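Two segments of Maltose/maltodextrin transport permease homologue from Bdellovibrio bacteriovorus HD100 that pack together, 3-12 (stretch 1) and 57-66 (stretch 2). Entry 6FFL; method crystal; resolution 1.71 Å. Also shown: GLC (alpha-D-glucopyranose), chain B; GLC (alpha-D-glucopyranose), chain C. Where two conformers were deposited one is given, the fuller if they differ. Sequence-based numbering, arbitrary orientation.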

# COMPACT_ATOMS: atom_id res chain seq x y z
N VAL A 3 -11.63 -1.62 -31.25
CA VAL A 3 -11.79 -0.72 -30.12
C VAL A 3 -10.52 -0.68 -29.27
O VAL A 3 -9.89 -1.71 -29.03
N ARG A 4 -10.13 0.51 -28.83
CA ARG A 4 -8.96 0.69 -27.98
C ARG A 4 -9.41 1.22 -26.63
O ARG A 4 -10.06 2.27 -26.56
N ILE A 5 -9.08 0.50 -25.57
CA ILE A 5 -9.47 0.88 -24.22
C ILE A 5 -8.21 1.18 -23.41
O ILE A 5 -7.09 0.85 -23.80
N GLN A 6 -8.41 1.80 -22.25
CA GLN A 6 -7.34 2.33 -21.42
C GLN A 6 -7.42 1.78 -20.01
O GLN A 6 -8.50 1.63 -19.45
N ILE A 7 -6.26 1.52 -19.41
CA ILE A 7 -6.18 1.24 -17.98
C ILE A 7 -5.14 2.17 -17.37
O ILE A 7 -3.99 2.21 -17.82
N TRP A 8 -5.55 2.95 -16.38
CA TRP A 8 -4.62 3.75 -15.58
C TRP A 8 -4.39 3.01 -14.27
O TRP A 8 -5.35 2.60 -13.61
N HIS A 9 -3.12 2.84 -13.89
CA HIS A 9 -2.78 2.05 -12.71
C HIS A 9 -1.59 2.68 -12.00
O HIS A 9 -0.92 3.57 -12.54
N GLN A 10 -1.31 2.19 -10.79
CA GLN A 10 -0.18 2.67 -10.00
C GLN A 10 0.80 1.53 -9.69
O GLN A 10 1.43 1.50 -8.62
N MET A 11 0.98 0.60 -10.63
CA MET A 11 1.81 -0.58 -10.42
C MET A 11 3.30 -0.27 -10.52
O MET A 11 3.77 0.27 -11.53
N ILE A 12 4.05 -0.71 -9.50
CA ILE A 12 5.50 -0.62 -9.48
C ILE A 12 6.11 -1.44 -10.62
O ILE A 12 5.49 -2.34 -11.19
N SER A 57 -14.49 12.17 -19.01
CA SER A 57 -13.62 11.25 -19.74
C SER A 57 -12.96 10.25 -18.80
O SER A 57 -13.62 9.71 -17.90
N GLY A 58 -11.66 10.01 -18.99
CA GLY A 58 -10.93 9.08 -18.18
C GLY A 58 -10.87 7.69 -18.78
O GLY A 58 -11.58 7.36 -19.74
N PRO A 59 -10.02 6.84 -18.21
CA PRO A 59 -9.86 5.48 -18.74
C PRO A 59 -11.04 4.58 -18.38
O PRO A 59 -11.72 4.79 -17.38
N GLU A 60 -11.22 3.54 -19.20
CA GLU A 60 -12.27 2.56 -18.92
C GLU A 60 -12.01 1.83 -17.60
O GLU A 60 -12.94 1.55 -16.84
N LEU A 61 -10.75 1.51 -17.32
CA LEU A 61 -10.37 0.80 -16.12
C LEU A 61 -9.36 1.62 -15.33
O LEU A 61 -8.45 2.22 -15.91
N VAL A 62 -9.52 1.64 -14.01
CA VAL A 62 -8.56 2.27 -13.10
C VAL A 62 -8.21 1.27 -12.01
O VAL A 62 -9.08 0.54 -11.53
N TYR A 63 -6.93 1.21 -11.64
CA TYR A 63 -6.43 0.19 -10.71
C TYR A 63 -5.64 0.87 -9.61
O TYR A 63 -4.68 1.58 -9.89
N GLY A 64 -6.02 0.62 -8.36
CA GLY A 64 -5.27 1.16 -7.23
C GLY A 64 -5.80 0.67 -5.90
O GLY A 64 -6.70 -0.17 -5.83
N PRO A 65 -5.29 1.25 -4.81
CA PRO A 65 -5.60 0.73 -3.47
C PRO A 65 -7.08 0.84 -3.14
O PRO A 65 -7.78 1.72 -3.64
N SER A 66 -7.54 -0.05 -2.27
CA SER A 66 -8.97 -0.16 -2.04
C SER A 66 -9.59 1.08 -1.40
O SER A 66 -10.79 1.28 -1.56

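Strands 4-9 and 61-65 run parallel, their directions 15° apart. L61 N donates to Q6 O at 3.1 Å, W8 N to L61 O at 3.0 Å, and Y63 N to W8 O at 2.9 Å. This ladder sends I7, L61, H9 and Y63 to one face of the sheet and W8 and V62 to the other.

Ahead of the second strand, E60 takes the place of a backbone partner. Its CB points toward stretch 1. With chi1 m and chi2 p the chain folds back, and E60 OE1 accepts a hydrogen bond from Q6 N at 2.8 Å. E60 OE1 also lies 3.6 Å from I5 CB. Two waters extend this site. Water 1 donates to R4 O at 2.5 Å and to E60 OE2 at 2.8 Å. Water 2 accepts from Q6 NE2 at 2.5 Å and donates to E60 OE1 at 3.3 Å. The Q6 side chain, chi1 m and chi2 t, thus reaches E60 through water, while its CB packs on P59 CB at 3.7 Å.

P59 also points toward stretch 1. Its ring is C-gamma endo, and P59 CG sits over the face of the W8 indole, 3.5 Å from the centroid of the five-membered ring. W8 is m, with chi2 near 3°, and this turns a face of the indole to P59 CG. The preceding G58 has phi/psi of 94/168, where a CB would be jammed against the carbonyl oxygen of S57.

On the other face, I7 is t and L61 is m at chi1, and their CB atoms lie 4.1 Å apart. Y63, t with chi2 at -86°, has the largest area covered by the opposite stretch. M11 CE lies over one face of the Y63 ring, 3.6 Å from the centroid. The m, t, t chain of M11 is extended beyond chi1, which carries the methyl group there. At the ring edge, Q10 OE1 is 3.6 Å from Y63 CE1. H9 is p; its CB approaches Y63 CB at 3.8 Å, but the imidazole leads away, and H9 ND1 accepts from M11 N at 3.0 Å.

Q10 is p at both chi1 and chi2. Chi1 places Q10 CG 3.9 Å from G64 CA; with chi2 p and chi3 at -89°, Q10 NE2 lies 3.9 Å from P65 CD. Q10 NE2 also donates a weak bond to O3 of the chain B glucose at 3.1 Å. Q10 O accepts from that sugar's O2 at 2.7 Å and O1 at 3.2 Å. I12 N gives O2 of the chain B glucose a weak bond at 3.0 Å. P65 CG lies 3.3 Å from O3 of the chain C glucose, so both stretches touch sugar.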

# COMPACT_ATOMS: atom_id res chain seq x y z
CB VAL A 3 -13.03 -1.12 -29.27
CG1 VAL A 3 -12.80 -2.43 -28.54
CG2 VAL A 3 -13.38 -0.03 -28.29
CB ARG A 4 -7.95 1.65 -28.62
CG ARG A 4 -6.67 1.80 -27.82
CD ARG A 4 -5.56 2.39 -28.68
NE ARG A 4 -4.29 2.49 -27.96
CZ ARG A 4 -3.47 1.47 -27.74
NH1 ARG A 4 -3.78 0.26 -28.18
NH2 ARG A 4 -2.33 1.66 -27.08
CB ILE A 5 -10.33 -0.21 -23.53
CG1 ILE A 5 -9.61 -1.55 -23.55
CG2 ILE A 5 -11.70 -0.32 -24.20
CD1 ILE A 5 -10.30 -2.62 -22.75
CB GLN A 6 -7.43 3.86 -21.32
CG GLN A 6 -7.13 4.67 -22.58
CD GLN A 6 -6.82 6.12 -22.22
OE1 GLN A 6 -5.66 6.50 -22.04
NE2 GLN A 6 -7.87 6.93 -22.09
CB ILE A 7 -5.82 -0.23 -17.69
CG1 ILE A 7 -5.55 -0.43 -16.20
CG2 ILE A 7 -4.64 -0.69 -18.54
CD1 ILE A 7 -4.96 -1.78 -15.85
CB TRP A 8 -5.15 5.15 -15.28
CG TRP A 8 -5.28 6.04 -16.45
CD1 TRP A 8 -5.02 5.74 -17.76
CD2 TRP A 8 -5.75 7.40 -16.43
NE1 TRP A 8 -5.31 6.84 -18.56
CE2 TRP A 8 -5.74 7.86 -17.76
CE3 TRP A 8 -6.17 8.26 -15.41
CZ2 TRP A 8 -6.13 9.16 -18.10
CZ3 TRP A 8 -6.56 9.55 -15.75
CH2 TRP A 8 -6.54 9.98 -17.09
CB HIS A 9 -2.45 0.62 -13.10
CG HIS A 9 -1.24 0.53 -13.98
ND1 HIS A 9 0.04 0.54 -13.47
CD2 HIS A 9 -1.12 0.51 -15.32
CE1 HIS A 9 0.90 0.49 -14.47
NE2 HIS A 9 0.22 0.46 -15.61
CB GLN A 10 -0.65 3.38 -8.73
CG GLN A 10 -1.78 2.69 -7.93
CD GLN A 10 -1.31 1.39 -7.29
OE1 GLN A 10 -1.39 0.32 -7.92
NE2 GLN A 10 -0.79 1.48 -6.07
CB MET A 11 1.47 -1.68 -11.43
CG MET A 11 0.09 -2.25 -11.28
SD MET A 11 -0.08 -3.72 -12.32
CE MET A 11 -1.86 -3.95 -12.25
CB ILE A 12 5.98 -1.13 -8.11
CG1 ILE A 12 7.41 -0.70 -7.81
CG2 ILE A 12 5.85 -2.65 -8.03
CD1 ILE A 12 7.91 -1.24 -6.47
CB SER A 57 -12.56 12.04 -20.51
OG SER A 57 -11.83 11.20 -21.38
CB PRO A 59 -8.59 5.00 -18.04
CG PRO A 59 -8.69 5.65 -16.69
CD PRO A 59 -9.25 7.04 -16.97
CB GLU A 60 -12.38 1.55 -20.07
CG GLU A 60 -13.08 2.09 -21.33
CD GLU A 60 -12.14 2.83 -22.27
OE1 GLU A 60 -10.94 2.95 -21.96
OE2 GLU A 60 -12.60 3.29 -23.33
CB LEU A 61 -9.76 -0.57 -16.45
CG LEU A 61 -10.76 -1.70 -16.71
CD1 LEU A 61 -10.09 -2.85 -17.44
CD2 LEU A 61 -11.37 -2.18 -15.40
CB VAL A 62 -9.10 3.61 -12.53
CG1 VAL A 62 -10.40 3.40 -11.74
CG2 VAL A 62 -8.04 4.29 -11.67
CB TYR A 63 -5.53 -0.81 -11.43
CG TYR A 63 -4.89 -1.87 -10.55
CD1 TYR A 63 -3.68 -1.62 -9.88
CD2 TYR A 63 -5.48 -3.12 -10.40
CE1 TYR A 63 -3.09 -2.60 -9.07
CE2 TYR A 63 -4.90 -4.11 -9.61
CZ TYR A 63 -3.70 -3.85 -8.96
OH TYR A 63 -3.14 -4.83 -8.17
CB PRO A 65 -4.77 1.62 -2.53
CG PRO A 65 -3.80 2.36 -3.41
CD PRO A 65 -4.38 2.42 -4.78
CB SER A 66 -9.27 -1.39 -1.19
OG SER A 66 -8.49 -1.40 -0.04
C1 GLC B . 4.41 1.34 -5.95
C2 GLC B . 3.30 0.32 -5.68
C3 GLC B . 2.21 0.91 -4.81
C4 GLC B . 2.79 1.58 -3.56
C5 GLC B . 3.89 2.57 -3.96
C6 GLC B . 4.59 3.15 -2.72
O1 GLC B . 3.91 2.37 -6.80
O2 GLC B . 2.70 -0.10 -6.90
O3 GLC B . 1.27 -0.13 -4.47
O4 GLC B . 1.71 2.25 -2.88
O5 GLC B . 4.91 1.92 -4.73
O6 GLC B . 5.50 4.18 -3.11
C1 GLC C . 1.63 1.80 -1.54
C2 GLC C . 0.25 1.27 -1.21
C3 GLC C . -0.80 2.37 -1.14
C4 GLC C . -0.29 3.45 -0.19
C5 GLC C . 1.07 3.95 -0.68
C6 GLC C . 1.62 5.05 0.24
O2 GLC C . -0.11 0.30 -2.21
O3 GLC C . -2.02 1.81 -0.63
O4 GLC C . -1.19 4.54 -0.17
O5 GLC C . 1.98 2.86 -0.66
O6 GLC C . 2.69 5.75 -0.42
O HOH W 1 -10.64 4.26 -25.08
O HOH W 2 -10.17 6.03 -22.66